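Local coordinates for protein heme oxygenase (Leptospira interrogans, PDB 5KZL) that binds heme and probably catalyses its oxygen-dependent cleavage to biliverdin, carbon monoxide and free iron, at residues 132-144 with 161-174. The protein carries 1 engineered substitution. Sequence-based numbering, arbitrary orientation. Where two conformers were deposited one is given.
With HEM (protoporphyrin IX containing Fe), chain B.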
loop_
_atom_site.group_PDB
_atom_site.type_symbol
_atom_site.label_atom_id
_atom_site.label_comp_id
_atom_site.label_asym_id
_atom_site.label_seq_id
_atom_site.Cartn_x
_atom_site.Cartn_y
_atom_site.Cartn_z
ATOM N N ARG A 132 -2.608 -2.325 1.658
ATOM C CA ARG A 132 -2.015 -1.347 0.752
ATOM C C ARG A 132 -2.862 -1.088 -0.533
ATOM O O ARG A 132 -3.306 0.039 -0.712
ATOM C CB ARG A 132 -0.539 -1.690 0.409
ATOM C CG ARG A 132 0.477 -1.399 1.557
ATOM C CD ARG A 132 0.364 -0.039 2.301
ATOM N NE ARG A 132 0.151 1.113 1.412
ATOM C CZ ARG A 132 -0.100 2.366 1.790
ATOM N NH1 ARG A 132 -0.123 2.691 3.084
ATOM N NH2 ARG A 132 -0.342 3.303 0.882
ATOM N N TYR A 133 -3.059 -2.075 -1.430
ATOM C CA TYR A 133 -3.744 -1.779 -2.711
ATOM C C TYR A 133 -5.181 -1.366 -2.609
ATOM O O TYR A 133 -5.569 -0.436 -3.318
ATOM C CB TYR A 133 -3.652 -2.936 -3.690
ATOM C CG TYR A 133 -2.252 -3.337 -4.085
ATOM C CD1 TYR A 133 -1.297 -2.377 -4.434
ATOM C CD2 TYR A 133 -1.906 -4.676 -4.205
ATOM C CE1 TYR A 133 -0.015 -2.750 -4.838
ATOM C CE2 TYR A 133 -0.634 -5.061 -4.622
ATOM C CZ TYR A 133 0.306 -4.096 -4.938
ATOM O OH TYR A 133 1.557 -4.495 -5.317
ATOM N N LEU A 134 -6.001 -2.040 -1.759
ATOM C CA LEU A 134 -7.395 -1.585 -1.723
ATOM C C LEU A 134 -7.485 -0.169 -1.126
ATOM O O LEU A 134 -8.283 0.630 -1.605
ATOM C CB LEU A 134 -8.361 -2.603 -1.050
ATOM C CG LEU A 134 -9.859 -2.267 -1.171
ATOM C CD1 LEU A 134 -10.304 -2.033 -2.632
ATOM C CD2 LEU A 134 -10.707 -3.311 -0.486
ATOM N N GLY A 135 -6.597 0.152 -0.181
ATOM C CA GLY A 135 -6.492 1.497 0.390
ATOM C C GLY A 135 -6.085 2.514 -0.663
ATOM O O GLY A 135 -6.691 3.586 -0.763
ATOM N N ASP A 136 -5.081 2.154 -1.492
ATOM C CA ASP A 136 -4.569 3.021 -2.575
ATOM C C ASP A 136 -5.665 3.303 -3.605
ATOM O O ASP A 136 -5.878 4.447 -4.001
ATOM C CB ASP A 136 -3.398 2.374 -3.312
ATOM C CG ASP A 136 -2.150 2.101 -2.501
ATOM O OD1 ASP A 136 -1.934 2.794 -1.484
ATOM O OD2 ASP A 136 -1.378 1.215 -2.904
ATOM N N LEU A 137 -6.364 2.259 -4.027
ATOM C CA LEU A 137 -7.449 2.446 -4.981
ATOM C C LEU A 137 -8.588 3.292 -4.376
ATOM O O LEU A 137 -9.129 4.157 -5.069
ATOM C CB LEU A 137 -7.977 1.089 -5.451
ATOM C CG LEU A 137 -8.791 1.123 -6.745
ATOM C CD1 LEU A 137 -7.997 1.716 -7.897
ATOM C CD2 LEU A 137 -9.249 -0.249 -7.103
ATOM N N SER A 138 -8.915 3.078 -3.078
ATOM C CA SER A 138 -9.990 3.813 -2.409
ATOM C C SER A 138 -9.678 5.289 -2.156
ATOM O O SER A 138 -10.560 6.126 -2.315
ATOM C CB SER A 138 -10.413 3.113 -1.121
ATOM O OG SER A 138 -10.711 1.753 -1.394
ATOM N N GLY A 139 -8.433 5.590 -1.794
ATOM C CA GLY A 139 -8.007 6.940 -1.438
ATOM C C GLY A 139 -7.271 7.779 -2.464
ATOM O O GLY A 139 -7.075 8.973 -2.236
ATOM N N GLY A 140 -6.834 7.171 -3.560
ATOM C CA GLY A 140 -6.035 7.832 -4.596
ATOM C C GLY A 140 -6.539 9.155 -5.130
ATOM O O GLY A 140 -5.789 10.138 -5.165
ATOM N N GLN A 141 -7.805 9.192 -5.601
ATOM C CA GLN A 141 -8.346 10.444 -6.146
ATOM C C GLN A 141 -8.340 11.582 -5.117
ATOM O O GLN A 141 -7.964 12.706 -5.449
ATOM C CB GLN A 141 -9.737 10.258 -6.793
ATOM C CG GLN A 141 -9.705 9.446 -8.092
ATOM C CD GLN A 141 -8.731 9.979 -9.125
ATOM O OE1 GLN A 141 -7.643 9.421 -9.337
ATOM N NE2 GLN A 141 -9.099 11.075 -9.782
ATOM N N ILE A 142 -8.688 11.269 -3.856
ATOM C CA ILE A 142 -8.699 12.239 -2.761
ATOM C C ILE A 142 -7.275 12.680 -2.414
ATOM O O ILE A 142 -7.019 13.879 -2.340
ATOM C CB ILE A 142 -9.431 11.696 -1.519
ATOM C CG1 ILE A 142 -10.932 11.495 -1.806
ATOM C CG2 ILE A 142 -9.191 12.591 -0.287
ATOM C CD1 ILE A 142 -11.636 10.597 -0.813
ATOM N N LEU A 143 -6.366 11.706 -2.199
ATOM C CA LEU A 143 -4.985 11.953 -1.795
ATOM C C LEU A 143 -4.173 12.706 -2.849
ATOM O O LEU A 143 -3.403 13.596 -2.471
ATOM C CB LEU A 143 -4.296 10.644 -1.360
ATOM C CG LEU A 143 -4.790 10.033 -0.019
ATOM C CD1 LEU A 143 -4.197 8.633 0.192
ATOM C CD2 LEU A 143 -4.471 10.946 1.178
ATOM N N LYS A 144 -4.380 12.417 -4.158
ATOM C CA LYS A 144 -3.643 13.149 -5.190
ATOM C C LYS A 144 -3.986 14.651 -5.175
ATOM O O LYS A 144 -3.079 15.467 -5.303
ATOM C CB LYS A 144 -3.774 12.524 -6.583
ATOM C CG LYS A 144 -5.079 12.727 -7.315
ATOM C CD LYS A 144 -5.034 11.900 -8.590
ATOM C CE LYS A 144 -6.051 12.344 -9.610
ATOM N NZ LYS A 144 -6.112 11.398 -10.763
ATOM N N PHE A 161 1.848 7.932 -8.009
ATOM C CA PHE A 161 1.498 6.936 -6.991
ATOM C C PHE A 161 -0.007 6.770 -6.777
ATOM O O PHE A 161 -0.455 5.680 -6.451
ATOM C CB PHE A 161 2.221 7.247 -5.680
ATOM C CG PHE A 161 1.897 6.351 -4.509
ATOM C CD1 PHE A 161 2.089 4.973 -4.590
ATOM C CD2 PHE A 161 1.465 6.894 -3.300
ATOM C CE1 PHE A 161 1.828 4.146 -3.486
ATOM C CE2 PHE A 161 1.218 6.067 -2.188
ATOM C CZ PHE A 161 1.414 4.702 -2.289
ATOM N N TYR A 162 -0.778 7.838 -6.953
ATOM C CA TYR A 162 -2.226 7.808 -6.719
ATOM C C TYR A 162 -3.059 7.472 -7.943
ATOM O O TYR A 162 -4.288 7.407 -7.829
ATOM C CB TYR A 162 -2.683 9.156 -6.160
ATOM C CG TYR A 162 -1.876 9.591 -4.964
ATOM C CD1 TYR A 162 -2.021 8.958 -3.734
ATOM C CD2 TYR A 162 -0.956 10.629 -5.061
ATOM C CE1 TYR A 162 -1.246 9.325 -2.637
ATOM C CE2 TYR A 162 -0.177 11.008 -3.968
ATOM C CZ TYR A 162 -0.343 10.367 -2.752
ATOM O OH TYR A 162 0.420 10.726 -1.674
ATOM N N GLU A 163 -2.414 7.272 -9.106
ATOM C CA GLU A 163 -3.118 7.022 -10.364
ATOM C C GLU A 163 -2.927 5.608 -10.905
ATOM O O GLU A 163 -1.820 5.037 -10.849
ATOM C CB GLU A 163 -2.719 8.079 -11.409
ATOM C CG GLU A 163 -2.944 9.512 -10.961
ATOM C CD GLU A 163 -2.838 10.495 -12.110
ATOM O OE1 GLU A 163 -1.981 10.277 -12.994
ATOM O OE2 GLU A 163 -3.613 11.479 -12.131
ATOM N N PHE A 164 -4.028 5.049 -11.431
ATOM C CA PHE A 164 -4.099 3.691 -11.970
ATOM C C PHE A 164 -4.473 3.747 -13.454
ATOM O O PHE A 164 -5.640 3.554 -13.777
ATOM C CB PHE A 164 -5.112 2.844 -11.144
ATOM C CG PHE A 164 -4.681 2.724 -9.700
ATOM C CD1 PHE A 164 -5.012 3.710 -8.773
ATOM C CD2 PHE A 164 -3.884 1.662 -9.281
ATOM C CE1 PHE A 164 -4.580 3.618 -7.443
ATOM C CE2 PHE A 164 -3.437 1.586 -7.957
ATOM C CZ PHE A 164 -3.803 2.553 -7.046
ATOM N N PRO A 165 -3.513 4.056 -14.367
ATOM C CA PRO A 165 -3.872 4.175 -15.794
ATOM C C PRO A 165 -4.406 2.878 -16.406
ATOM O O PRO A 165 -5.139 2.938 -17.378
ATOM C CB PRO A 165 -2.573 4.658 -16.456
ATOM C CG PRO A 165 -1.486 4.213 -15.524
ATOM C CD PRO A 165 -2.077 4.344 -14.149
ATOM N N MET A 166 -4.107 1.717 -15.791
ATOM C CA MET A 166 -4.580 0.418 -16.270
ATOM C C MET A 166 -6.044 0.140 -15.872
ATOM O O MET A 166 -6.613 -0.865 -16.301
ATOM C CB MET A 166 -3.663 -0.712 -15.734
ATOM C CG MET A 166 -2.243 -0.639 -16.246
ATOM S SD MET A 166 -1.227 -2.016 -15.649
ATOM C CE MET A 166 0.252 -1.809 -16.635
ATOM N N ILE A 167 -6.628 0.992 -15.011
ATOM C CA ILE A 167 -7.991 0.836 -14.483
ATOM C C ILE A 167 -8.816 2.055 -14.928
ATOM O O ILE A 167 -8.611 3.154 -14.415
ATOM C CB ILE A 167 -7.980 0.654 -12.917
ATOM C CG1 ILE A 167 -7.149 -0.594 -12.454
ATOM C CG2 ILE A 167 -9.402 0.601 -12.352
ATOM C CD1 ILE A 167 -6.817 -0.645 -10.870
ATOM N N GLN A 168 -9.764 1.864 -15.850
ATOM C CA GLN A 168 -10.586 2.986 -16.331
ATOM C C GLN A 168 -11.865 3.176 -15.543
ATOM O O GLN A 168 -12.481 4.232 -15.640
ATOM C CB GLN A 168 -10.882 2.883 -17.839
ATOM C CG GLN A 168 -9.643 3.026 -18.734
ATOM C CD GLN A 168 -8.877 1.730 -18.844
ATOM O OE1 GLN A 168 -9.445 0.661 -19.109
ATOM N NE2 GLN A 168 -7.575 1.789 -18.588
ATOM N N ASP A 169 -12.268 2.151 -14.772
ATOM C CA ASP A 169 -13.458 2.158 -13.909
ATOM C C ASP A 169 -13.023 1.795 -12.486
ATOM O O ASP A 169 -13.082 0.633 -12.095
ATOM C CB ASP A 169 -14.506 1.152 -14.438
ATOM C CG ASP A 169 -15.768 1.009 -13.606
ATOM O OD1 ASP A 169 -15.975 1.840 -12.685
ATOM O OD2 ASP A 169 -16.531 0.043 -13.847
ATOM N N ILE A 170 -12.617 2.791 -11.706
ATOM C CA ILE A 170 -12.133 2.582 -10.339
ATOM C C ILE A 170 -13.185 1.922 -9.454
ATOM O O ILE A 170 -12.864 0.960 -8.745
ATOM C CB ILE A 170 -11.599 3.919 -9.731
ATOM C CG1 ILE A 170 -10.406 4.453 -10.559
ATOM C CG2 ILE A 170 -11.202 3.742 -8.242
ATOM C CD1 ILE A 170 -10.097 5.950 -10.370
ATOM N N ASN A 171 -14.438 2.446 -9.493
ATOM C CA ASN A 171 -15.566 1.936 -8.700
ATOM C C ASN A 171 -15.829 0.468 -9.015
ATOM O O ASN A 171 -15.968 -0.347 -8.117
ATOM C CB ASN A 171 -16.823 2.786 -8.935
ATOM C CG ASN A 171 -17.982 2.452 -8.027
ATOM O OD1 ASN A 171 -17.912 2.617 -6.804
ATOM N ND2 ASN A 171 -19.096 2.028 -8.614
ATOM N N GLY A 172 -15.856 0.140 -10.316
ATOM C CA GLY A 172 -16.079 -1.233 -10.758
ATOM C C GLY A 172 -14.953 -2.152 -10.314
ATOM O O GLY A 172 -15.212 -3.278 -9.868
ATOM N N PHE A 173 -13.688 -1.667 -10.385
ATOM C CA PHE A 173 -12.522 -2.446 -9.966
ATOM C C PHE A 173 -12.512 -2.703 -8.461
ATOM O O PHE A 173 -12.208 -3.815 -8.045
ATOM C CB PHE A 173 -11.212 -1.773 -10.391
ATOM C CG PHE A 173 -10.030 -2.716 -10.413
ATOM C CD1 PHE A 173 -9.340 -3.025 -9.243
ATOM C CD2 PHE A 173 -9.598 -3.286 -11.604
ATOM C CE1 PHE A 173 -8.250 -3.900 -9.266
ATOM C CE2 PHE A 173 -8.511 -4.172 -11.625
ATOM C CZ PHE A 173 -7.829 -4.448 -10.463
ATOM N N LYS A 174 -12.868 -1.697 -7.639
ATOM C CA LYS A 174 -12.944 -1.869 -6.184
ATOM C C LYS A 174 -13.942 -2.979 -5.844
ATOM O O LYS A 174 -13.639 -3.832 -5.010
ATOM C CB LYS A 174 -13.400 -0.568 -5.513
ATOM C CG LYS A 174 -12.310 0.506 -5.377
ATOM C CD LYS A 174 -12.895 1.894 -5.127
ATOM C CE LYS A 174 -13.755 2.060 -3.896
ATOM N NZ LYS A 174 -14.451 3.388 -3.894
HETATM C CHA HEM B . -10.394 2.981 2.622
HETATM C CHB HEM B . -6.064 1.604 3.981
HETATM C CHC HEM B . -5.112 6.133 5.176
HETATM C CHD HEM B . -9.010 7.520 3.004
HETATM C C1A HEM B . -9.298 2.233 2.881
HETATM C C2A HEM B . -9.266 0.804 2.761
HETATM C C3A HEM B . -8.058 0.426 3.170
HETATM C C4A HEM B . -7.341 1.573 3.512
HETATM C CMA HEM B . -7.516 -0.949 3.210
HETATM C CAA HEM B . -10.364 -0.104 2.269
HETATM C CBA HEM B . -11.440 -0.389 3.341
HETATM C CGA HEM B . -12.387 -1.403 2.850
HETATM O O1A HEM B . -12.500 -2.449 3.410
HETATM O O2A HEM B . -13.040 -1.142 1.853
HETATM C C1B HEM B . -5.409 2.726 4.459
HETATM C C2B HEM B . -4.105 2.689 5.102
HETATM C C3B HEM B . -3.862 3.972 5.432
HETATM C C4B HEM B . -5.019 4.770 4.996
HETATM C CMB HEM B . -3.205 1.520 5.316
HETATM C CAB HEM B . -2.757 4.552 6.084
HETATM C CBB HEM B . -2.004 3.746 6.638
HETATM C C1C HEM B . -5.989 6.964 4.576
HETATM C C2C HEM B . -5.842 8.368 4.400
HETATM C C3C HEM B . -6.965 8.748 3.765
HETATM C C4C HEM B . -7.770 7.576 3.527
HETATM C CMC HEM B . -4.658 9.232 4.835
HETATM C CAC HEM B . -7.263 10.111 3.394
HETATM C CBC HEM B . -8.111 10.362 2.482
HETATM C C1D HEM B . -9.762 6.378 2.816
HETATM C C2D HEM B . -11.152 6.403 2.293
HETATM C C3D HEM B . -11.510 5.151 2.160
HETATM C C4D HEM B . -10.365 4.350 2.619
HETATM C CMD HEM B . -11.942 7.608 1.919
HETATM C CAD HEM B . -12.856 4.670 1.693
HETATM C CBD HEM B . -13.068 4.792 0.230
HETATM C CGD HEM B . -14.402 4.288 -0.216
HETATM O O1D HEM B . -15.054 3.594 0.468
HETATM O O2D HEM B . -14.770 4.602 -1.307
HETATM N NA HEM B . -8.113 2.617 3.370
HETATM N NB HEM B . -5.831 3.942 4.498
HETATM N NC HEM B . -7.132 6.571 4.060
HETATM N ND HEM B . -9.364 5.134 2.976
HETATM FE FE HEM B . -7.661 4.573 3.726
HETATM O O HOH W 1 -6.706 4.843 1.675
HETATM O O HOH W 2 -12.713 5.745 -3.958
HETATM O O HOH W 3 -6.902 6.935 -8.502
#
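The kinked distal helix of the heme oxygenase fold, glycine-rich where it passes over the heme, is backed here by the 3-10 turn 161-162, the loop 163-169 and the first turn of helix 170-183. Leu137 carries much of the contact. Its CG, anti to the backbone N (chi1 -162°), brings the branch in between loop and helix: CD1 sits over one face of the Phe164 ring, 3.9 Å from its centroid in a CH-pi contact, and also touches Ile170 CG2, while CD2 meets Phe173 CD1 at 3.5 Å and the Lys174 chain. Asp136 CB comes to the edge of the same Phe164 ring, in its plane. Further along, the CA atoms of Gly140 and Tyr162 come within 4.4 Å, with Gly140 O 3.4 Å from Tyr162 CB. Leu143 C covers one face of the Tyr162 ring over its centre and Lys144 N toward the rim; Phe161 CD2 meets the opposite face. Lys144 NZ closes the edge, bonding Glu163 OE2 at 2.9 Å on its anti side in a salt bridge and donating to Gln141 OE1; a water links that oxygen to Tyr162 O. On the heme side Gly135 O accepts from the water that ligates the iron, and Lys174 NZ bonds propionate oxygen O2D at 2.9 Å. Asp136 OD1 takes Arg132 NH2 on its syn lone pair, and Tyr55 OH hydrogen-bonds both Asp136 OD2 and Arg132 NE, tying this end to helix 41-64. Segments 132-144 and 170-174 run nearly antiparallel (160°), their axes 10.3 Å apart at closest approach, while helix 29-36 packs against Leu143 and Tyr162.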